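Local coordinates for protein glycerol dehydrogenase (Schizosaccharomyces pombe, PDB 1TA9) that oxidises glycerol to dihydroxyacetone with NAD(+) as a zinc-dependent member of the iron-containing alcohol dehydrogenase family, and takes part in glycerol assimilation, at residues A312-I317 with L342-L347; V346-P351 with H399-K404. All coordinates share one frame; numbering follows the deposited sequence.

Interaction 1. Residues A312-I317 with L342-L347; sequences AAAHAI and LVQVVL. With ZN (zinc ion), chain I.
OE1 of Q344 is the best-held polar atom: one clear hydrogen bond grips it, from the backbone N of A314 at 2.9 Å, and A313 N lies 3.0 Å from Q344 OE1. The N-H of A314 points well at the oxygen (157°) and lies in the plane of the amide carbonyl. Q344 gets there by stretching out, with CG anti to its own backbone N (chi1 179°) and the chain extended beyond it, so the amide ends at the first turn of helix 313-322, just past its N-cap A312. The CB atoms of A312 and A313 close around this amide; A313 CB lies 3.8 Å from Q344 CD. The other end of the amide, NE2, bonds to E348 OE2, one turn further along, and this fixes which way the group is flipped. Beside the polar grip, I317 crosses V343 obliquely, an apolar contact carried by CD1, while L347 CD1 sits 4.2 Å from A313 CB. The two short helical segments cross at 126°. H315 turns away from this interface and binds zinc through NE2 at 2.2 Å, together with D232 and H333, while ND1 bonds to E239. A buried, neutral carboxamide thus accepts a main-chain N-H of the first helical turn, one with no carbonyl of a preceding turn to bond to, and links the start of the helix that carries H315 to helix 333-347.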
ATOM      1  N   ALA B 312     -29.781 -17.825  -4.829  1.00 13.62           N
ATOM      2  CA  ALA B 312     -30.467 -16.592  -4.477  1.00 13.50           C
ATOM      3  C   ALA B 312     -31.259 -16.040  -5.660  1.00 13.63           C
ATOM      4  O   ALA B 312     -32.052 -16.758  -6.271  1.00 13.55           O
ATOM      5  CB  ALA B 312     -29.456 -15.558  -3.973  1.00 13.35           C
ATOM      6  N   ALA B 313     -31.042 -14.769  -5.989  1.00 13.46           N
ATOM      7  CA  ALA B 313     -31.770 -14.148  -7.089  1.00 13.58           C
ATOM      8  C   ALA B 313     -31.373 -14.646  -8.475  1.00 13.74           C
ATOM      9  O   ALA B 313     -32.238 -14.883  -9.318  1.00 13.79           O
ATOM     10  CB  ALA B 313     -31.619 -12.635  -7.025  1.00 13.50           C
ATOM     11  N   ALA B 314     -30.074 -14.802  -8.713  1.00 13.92           N
ATOM     12  CA  ALA B 314     -29.586 -15.236 -10.021  1.00 14.28           C
ATOM     13  C   ALA B 314     -30.357 -16.416 -10.609  1.00 14.61           C
ATOM     14  O   ALA B 314     -30.902 -16.322 -11.710  1.00 14.47           O
ATOM     15  CB  ALA B 314     -28.101 -15.574  -9.943  1.00 14.55           C
ATOM     16  N   HIS B 315     -30.410 -17.527  -9.885  1.00 14.74           N
ATOM     17  CA  HIS B 315     -31.122 -18.693 -10.399  1.00 15.16           C
ATOM     18  C   HIS B 315     -32.631 -18.514 -10.453  1.00 15.23           C
ATOM     19  O   HIS B 315     -33.292 -19.058 -11.335  1.00 15.15           O
ATOM     20  CB  HIS B 315     -30.746 -19.940  -9.600  1.00 15.16           C
ATOM     21  CG  HIS B 315     -29.494 -20.591 -10.095  1.00 15.69           C
ATOM     22  ND1 HIS B 315     -28.257 -19.993  -9.988  1.00 15.62           N
ATOM     23  CD2 HIS B 315     -29.301 -21.738 -10.785  1.00 15.58           C
ATOM     24  CE1 HIS B 315     -27.354 -20.743 -10.596  1.00 15.94           C
ATOM     25  NE2 HIS B 315     -27.963 -21.807 -11.088  1.00 15.98           N
ATOM     26  N   ALA B 316     -33.179 -17.747  -9.521  1.00 15.48           N
ATOM     27  CA  ALA B 316     -34.615 -17.495  -9.523  1.00 15.72           C
ATOM     28  C   ALA B 316     -34.944 -16.729 -10.807  1.00 16.09           C
ATOM     29  O   ALA B 316     -35.966 -16.973 -11.455  1.00 15.70           O
ATOM     30  CB  ALA B 316     -35.005 -16.679  -8.299  1.00 15.59           C
ATOM     31  N   ILE B 317     -34.062 -15.805 -11.175  1.00 16.56           N
ATOM     32  CA  ILE B 317     -34.245 -15.012 -12.384  1.00 17.28           C
ATOM     33  C   ILE B 317     -34.109 -15.909 -13.610  1.00 17.66           C
ATOM     34  O   ILE B 317     -34.835 -15.743 -14.592  1.00 17.58           O
ATOM     35  CB  ILE B 317     -33.221 -13.860 -12.442  1.00 17.70           C
ATOM     36  CG1 ILE B 317     -33.485 -12.904 -11.276  1.00 18.10           C
ATOM     37  CG2 ILE B 317     -33.327 -13.122 -13.771  1.00 17.69           C
ATOM     38  CD1 ILE B 317     -32.402 -11.888 -11.049  1.00 18.64           C
ATOM     39  N   LEU B 342     -25.944 -10.894 -13.281  1.00 10.27           N
ATOM     40  CA  LEU B 342     -25.799  -9.453 -13.443  1.00 10.35           C
ATOM     41  C   LEU B 342     -27.048  -8.773 -12.897  1.00 10.39           C
ATOM     42  O   LEU B 342     -26.976  -7.683 -12.326  1.00 10.76           O
ATOM     43  CB  LEU B 342     -25.606  -9.080 -14.915  1.00 10.43           C
ATOM     44  CG  LEU B 342     -24.264  -9.464 -15.554  1.00 10.75           C
ATOM     45  CD1 LEU B 342     -24.215  -8.934 -16.986  1.00 10.81           C
ATOM     46  CD2 LEU B 342     -23.112  -8.885 -14.741  1.00 10.45           C
ATOM     47  N   VAL B 343     -28.198  -9.414 -13.073  1.00 10.30           N
ATOM     48  CA  VAL B 343     -29.437  -8.848 -12.561  1.00 10.31           C
ATOM     49  C   VAL B 343     -29.357  -8.820 -11.034  1.00 10.41           C
ATOM     50  O   VAL B 343     -29.777  -7.845 -10.408  1.00 10.59           O
ATOM     51  CB  VAL B 343     -30.674  -9.674 -12.995  1.00 10.21           C
ATOM     52  CG1 VAL B 343     -31.942  -9.053 -12.409  1.00 10.14           C
ATOM     53  CG2 VAL B 343     -30.774  -9.708 -14.527  1.00 10.03           C
ATOM     54  N   GLN B 344     -28.814  -9.877 -10.431  1.00 10.21           N
ATOM     55  CA  GLN B 344     -28.699  -9.889  -8.970  1.00 10.23           C
ATOM     56  C   GLN B 344     -27.777  -8.761  -8.524  1.00 10.13           C
ATOM     57  O   GLN B 344     -27.977  -8.171  -7.466  1.00  9.77           O
ATOM     58  CB  GLN B 344     -28.157 -11.226  -8.433  1.00 10.10           C
ATOM     59  CG  GLN B 344     -28.029 -11.196  -6.898  1.00 10.72           C
ATOM     60  CD  GLN B 344     -27.857 -12.559  -6.257  1.00 10.92           C
ATOM     61  OE1 GLN B 344     -28.371 -13.563  -6.753  1.00 11.08           O
ATOM     62  NE2 GLN B 344     -27.153 -12.595  -5.125  1.00 10.77           N
ATOM     63  N   VAL B 345     -26.766  -8.464  -9.336  1.00 10.14           N
ATOM     64  CA  VAL B 345     -25.821  -7.397  -9.020  1.00 10.37           C
ATOM     65  C   VAL B 345     -26.545  -6.057  -8.983  1.00 10.13           C
ATOM     66  O   VAL B 345     -26.212  -5.179  -8.183  1.00 10.01           O
ATOM     67  CB  VAL B 345     -24.672  -7.357 -10.059  1.00 10.80           C
ATOM     68  CG1 VAL B 345     -23.925  -6.043  -9.974  1.00 11.33           C
ATOM     69  CG2 VAL B 345     -23.718  -8.518  -9.799  1.00 11.31           C
ATOM     70  N   VAL B 346     -27.535  -5.901  -9.855  1.00  9.77           N
ATOM     71  CA  VAL B 346     -28.315  -4.676  -9.886  1.00  9.73           C
ATOM     72  C   VAL B 346     -29.201  -4.635  -8.640  1.00  9.88           C
ATOM     73  O   VAL B 346     -29.325  -3.596  -7.989  1.00  9.84           O
ATOM     74  CB  VAL B 346     -29.189  -4.608 -11.164  1.00  9.69           C
ATOM     75  CG1 VAL B 346     -30.093  -3.383 -11.126  1.00  9.97           C
ATOM     76  CG2 VAL B 346     -28.286  -4.554 -12.394  1.00  9.72           C
ATOM     77  N   LEU B 347     -29.805  -5.773  -8.301  1.00 10.12           N
ATOM     78  CA  LEU B 347     -30.667  -5.851  -7.121  1.00 10.44           C
ATOM     79  C   LEU B 347     -29.862  -5.651  -5.836  1.00 10.71           C
ATOM     80  O   LEU B 347     -30.382  -5.130  -4.846  1.00 10.68           O
ATOM     81  CB  LEU B 347     -31.399  -7.198  -7.083  1.00 10.46           C
ATOM     82  CG  LEU B 347     -32.406  -7.434  -8.218  1.00 10.47           C
ATOM     83  CD1 LEU B 347     -33.012  -8.824  -8.096  1.00 10.70           C
ATOM     84  CD2 LEU B 347     -33.502  -6.375  -8.156  1.00 10.67           C
TER
HETATM   85 ZN    ZN I1501     -27.027 -23.495 -12.136  1.00 34.17          ZN

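Interaction 2. Residues V346-P351 with H399-K404; sequences VLEDWP and HNMSKK
K403 starts with CG anti to its backbone N (chi1 -171°), runs straight through chi2 and bends at chi3 (-65°), which delivers NZ to the end of helix 333-347; M401 sends CG anti to its carbonyl carbon and bends at chi3 (75°), which sets the methyl CE against CG of E348. NZ of K403 donates to the carbonyl oxygen of L347 at 3.1 Å, in the plane of that carbonyl. The methylenes come along the same oxygen, K403 CD lying 3.5 Å from L347 O. A water joins the ammonium to the next carbonyl: it donates to E348 O at 2.8 Å and accepts from K403 NZ at 3.2 Å. A positive group on the last carbonyls of a helix should sit well with the negative end of the helix dipole. The backbone has already turned here, since D349 takes a positive phi in a Schellman motif, with its N bonded to V346 O. Beside this grip, M401 CE meets E348 CG at 3.8 Å, the two chains crossing at about a right angle. The carboxylate of E348 faces other partners: OE2 is held by Q344, and OE1 weakly accepts the indole N-H of W350 in the plane of the ring. Within residues 399-404, NZ of K404 folds back on M401 O at 2.9 Å. A second subunit adds E289, which forms a salt bridge with K403, and N293, which bonds to D349 OD1. The contact therefore pins the loop preceding helix 407-428 to the C-terminal end of helix 333-347, with helix 223-245 touching E348 and M401, and helix 407-428 packing on L347.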
ATOM      1  N   VAL B 346     -27.535  -5.901  -9.855  1.00  9.77           N
ATOM      2  CA  VAL B 346     -28.315  -4.676  -9.886  1.00  9.73           C
ATOM      3  C   VAL B 346     -29.201  -4.635  -8.640  1.00  9.88           C
ATOM      4  O   VAL B 346     -29.325  -3.596  -7.989  1.00  9.84           O
ATOM      5  CB  VAL B 346     -29.189  -4.608 -11.164  1.00  9.69           C
ATOM      6  CG1 VAL B 346     -30.093  -3.383 -11.126  1.00  9.97           C
ATOM      7  CG2 VAL B 346     -28.286  -4.554 -12.394  1.00  9.72           C
ATOM      8  N   LEU B 347     -29.805  -5.773  -8.301  1.00 10.12           N
ATOM      9  CA  LEU B 347     -30.667  -5.851  -7.121  1.00 10.44           C
ATOM     10  C   LEU B 347     -29.862  -5.651  -5.836  1.00 10.71           C
ATOM     11  O   LEU B 347     -30.382  -5.130  -4.846  1.00 10.68           O
ATOM     12  CB  LEU B 347     -31.399  -7.198  -7.083  1.00 10.46           C
ATOM     13  CG  LEU B 347     -32.406  -7.434  -8.218  1.00 10.47           C
ATOM     14  CD1 LEU B 347     -33.012  -8.824  -8.096  1.00 10.70           C
ATOM     15  CD2 LEU B 347     -33.502  -6.375  -8.156  1.00 10.67           C
ATOM     16  N   GLU B 348     -28.596  -6.062  -5.849  1.00 10.85           N
ATOM     17  CA  GLU B 348     -27.745  -5.884  -4.676  1.00 11.75           C
ATOM     18  C   GLU B 348     -27.178  -4.460  -4.605  1.00 11.35           C
ATOM     19  O   GLU B 348     -26.516  -4.092  -3.639  1.00 11.42           O
ATOM     20  CB  GLU B 348     -26.609  -6.904  -4.674  1.00 12.69           C
ATOM     21  CG  GLU B 348     -27.040  -8.309  -4.259  1.00 14.79           C
ATOM     22  CD  GLU B 348     -25.853  -9.203  -3.962  1.00 16.01           C
ATOM     23  OE1 GLU B 348     -24.913  -8.728  -3.289  1.00 17.36           O
ATOM     24  OE2 GLU B 348     -25.853 -10.374  -4.389  1.00 17.17           O
ATOM     25  N   ASP B 349     -27.440  -3.667  -5.637  1.00 11.08           N
ATOM     26  CA  ASP B 349     -27.002  -2.274  -5.686  1.00 11.13           C
ATOM     27  C   ASP B 349     -25.482  -2.066  -5.700  1.00 11.01           C
ATOM     28  O   ASP B 349     -24.976  -1.167  -5.032  1.00 10.86           O
ATOM     29  CB  ASP B 349     -27.602  -1.506  -4.501  1.00 11.30           C
ATOM     30  CG  ASP B 349     -27.706  -0.009  -4.757  1.00 11.86           C
ATOM     31  OD1 ASP B 349     -27.588   0.771  -3.788  1.00 12.37           O
ATOM     32  OD2 ASP B 349     -27.921   0.393  -5.920  1.00 12.12           O
ATOM     33  N   TRP B 350     -24.750  -2.890  -6.445  1.00 10.68           N
ATOM     34  CA  TRP B 350     -23.301  -2.708  -6.526  1.00 10.78           C
ATOM     35  C   TRP B 350     -23.047  -1.424  -7.310  1.00 10.54           C
ATOM     36  O   TRP B 350     -23.821  -1.078  -8.199  1.00 10.62           O
ATOM     37  CB  TRP B 350     -22.638  -3.836  -7.316  1.00 11.03           C
ATOM     38  CG  TRP B 350     -22.580  -5.174  -6.671  1.00 11.49           C
ATOM     39  CD1 TRP B 350     -23.290  -5.606  -5.591  1.00 11.63           C
ATOM     40  CD2 TRP B 350     -21.806  -6.291  -7.120  1.00 11.90           C
ATOM     41  NE1 TRP B 350     -23.012  -6.930  -5.342  1.00 12.09           N
ATOM     42  CE2 TRP B 350     -22.103  -7.375  -6.267  1.00 12.06           C
ATOM     43  CE3 TRP B 350     -20.893  -6.482  -8.167  1.00 11.98           C
ATOM     44  CZ2 TRP B 350     -21.517  -8.638  -6.426  1.00 12.25           C
ATOM     45  CZ3 TRP B 350     -20.310  -7.741  -8.326  1.00 12.12           C
ATOM     46  CH2 TRP B 350     -20.626  -8.799  -7.458  1.00 12.30           C
ATOM     47  N   PRO B 351     -21.970  -0.694  -6.980  1.00 10.38           N
ATOM     48  CA  PRO B 351     -21.686   0.534  -7.727  1.00 10.14           C
ATOM     49  C   PRO B 351     -21.458   0.099  -9.182  1.00 10.15           C
ATOM     50  O   PRO B 351     -21.057  -1.045  -9.433  1.00  9.67           O
ATOM     51  CB  PRO B 351     -20.406   1.042  -7.070  1.00 10.47           C
ATOM     52  CG  PRO B 351     -20.578   0.617  -5.642  1.00 10.12           C
ATOM     53  CD  PRO B 351     -21.096  -0.807  -5.798  1.00 10.41           C
ATOM     54  N   HIS B 399     -35.889 -15.617  -2.182  1.00 15.16           N
ATOM     55  CA  HIS B 399     -36.358 -15.297  -0.839  1.00 15.32           C
ATOM     56  C   HIS B 399     -35.309 -15.525   0.249  1.00 15.17           C
ATOM     57  O   HIS B 399     -35.543 -15.201   1.414  1.00 15.21           O
ATOM     58  CB  HIS B 399     -37.630 -16.088  -0.543  1.00 15.79           C
ATOM     59  CG  HIS B 399     -38.737 -15.801  -1.509  1.00 16.36           C
ATOM     60  ND1 HIS B 399     -39.314 -14.555  -1.625  1.00 16.87           N
ATOM     61  CD2 HIS B 399     -39.325 -16.577  -2.448  1.00 16.65           C
ATOM     62  CE1 HIS B 399     -40.209 -14.576  -2.596  1.00 16.84           C
ATOM     63  NE2 HIS B 399     -40.234 -15.791  -3.112  1.00 16.80           N
ATOM     64  N   ASN B 400     -34.155 -16.079  -0.124  1.00 15.09           N
ATOM     65  CA  ASN B 400     -33.080 -16.296   0.848  1.00 15.12           C
ATOM     66  C   ASN B 400     -32.385 -14.966   1.127  1.00 14.82           C
ATOM     67  O   ASN B 400     -31.701 -14.813   2.138  1.00 14.87           O
ATOM     68  CB  ASN B 400     -32.041 -17.303   0.326  1.00 15.46           C
ATOM     69  CG  ASN B 400     -32.560 -18.729   0.318  1.00 16.12           C
ATOM     70  OD1 ASN B 400     -33.281 -19.142   1.225  1.00 15.99           O
ATOM     71  ND2 ASN B 400     -32.180 -19.496  -0.703  1.00 16.30           N
ATOM     72  N   MET B 401     -32.561 -14.004   0.224  1.00 14.57           N
ATOM     73  CA  MET B 401     -31.950 -12.685   0.385  1.00 14.33           C
ATOM     74  C   MET B 401     -32.707 -11.867   1.426  1.00 14.45           C
ATOM     75  O   MET B 401     -33.939 -11.904   1.489  1.00 14.37           O
ATOM     76  CB  MET B 401     -31.937 -11.934  -0.953  1.00 14.13           C
ATOM     77  CG  MET B 401     -31.048 -12.572  -2.006  1.00 14.38           C
ATOM     78  SD  MET B 401     -31.102 -11.747  -3.609  1.00 14.71           S
ATOM     79  CE  MET B 401     -30.117 -10.273  -3.294  1.00 14.57           C
ATOM     80  N   SER B 402     -31.970 -11.130   2.252  1.00 14.25           N
ATOM     81  CA  SER B 402     -32.608 -10.315   3.279  1.00 14.31           C
ATOM     82  C   SER B 402     -33.373  -9.158   2.625  1.00 14.12           C
ATOM     83  O   SER B 402     -34.399  -8.720   3.144  1.00 13.73           O
ATOM     84  CB  SER B 402     -31.563  -9.786   4.273  1.00 14.30           C
ATOM     85  OG  SER B 402     -30.585  -8.992   3.629  1.00 15.42           O
ATOM     86  N   LYS B 403     -32.878  -8.673   1.485  1.00 13.93           N
ATOM     87  CA  LYS B 403     -33.547  -7.593   0.764  1.00 14.07           C
ATOM     88  C   LYS B 403     -34.718  -8.218   0.002  1.00 14.12           C
ATOM     89  O   LYS B 403     -34.562  -9.255  -0.638  1.00 13.99           O
ATOM     90  CB  LYS B 403     -32.585  -6.911  -0.220  1.00 13.95           C
ATOM     91  CG  LYS B 403     -33.154  -5.629  -0.848  1.00 14.31           C
ATOM     92  CD  LYS B 403     -32.180  -4.956  -1.822  1.00 14.23           C
ATOM     93  CE  LYS B 403     -30.929  -4.437  -1.116  1.00 14.44           C
ATOM     94  NZ  LYS B 403     -29.993  -3.755  -2.063  1.00 14.19           N
ATOM     95  N   LYS B 404     -35.888  -7.590   0.073  1.00 14.24           N
ATOM     96  CA  LYS B 404     -37.077  -8.121  -0.589  1.00 14.42           C
ATOM     97  C   LYS B 404     -37.465  -7.323  -1.830  1.00 14.40           C
ATOM     98  O   LYS B 404     -37.204  -6.119  -1.910  1.00 14.24           O
ATOM     99  CB  LYS B 404     -38.240  -8.156   0.404  1.00 14.67           C
ATOM    100  CG  LYS B 404     -37.926  -8.930   1.684  1.00 14.89           C
ATOM    101  CD  LYS B 404     -37.481 -10.356   1.373  1.00 15.28           C
ATOM    102  CE  LYS B 404     -37.080 -11.115   2.631  1.00 15.06           C
ATOM    103  NZ  LYS B 404     -36.612 -12.491   2.299  1.00 15.10           N
TER
HETATM  104  O   HOH W   1     -27.135  -4.607  -0.951  1.00 38.71           O

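In the fold
Along the chain, residues 312-317 open helix 313-322; a mostly helical connection then returns through helix 333-347, where interaction 1 closes a loop of 24 intervening residues. Interaction 2 starts on the end of that same helix, sharing V346 and L347, and closes a longer loop of 47 residues running through helices 352-364, 371-374 and 381-391. The two loops therefore follow one another with a small overlap, neither enclosing the other. Their centres lie about 8 Å apart, and M401 bridges them by packing SD against A313. Together they tie helix 313-322, helix 333-347 and the loop before helix 407-428, next to the second subunit.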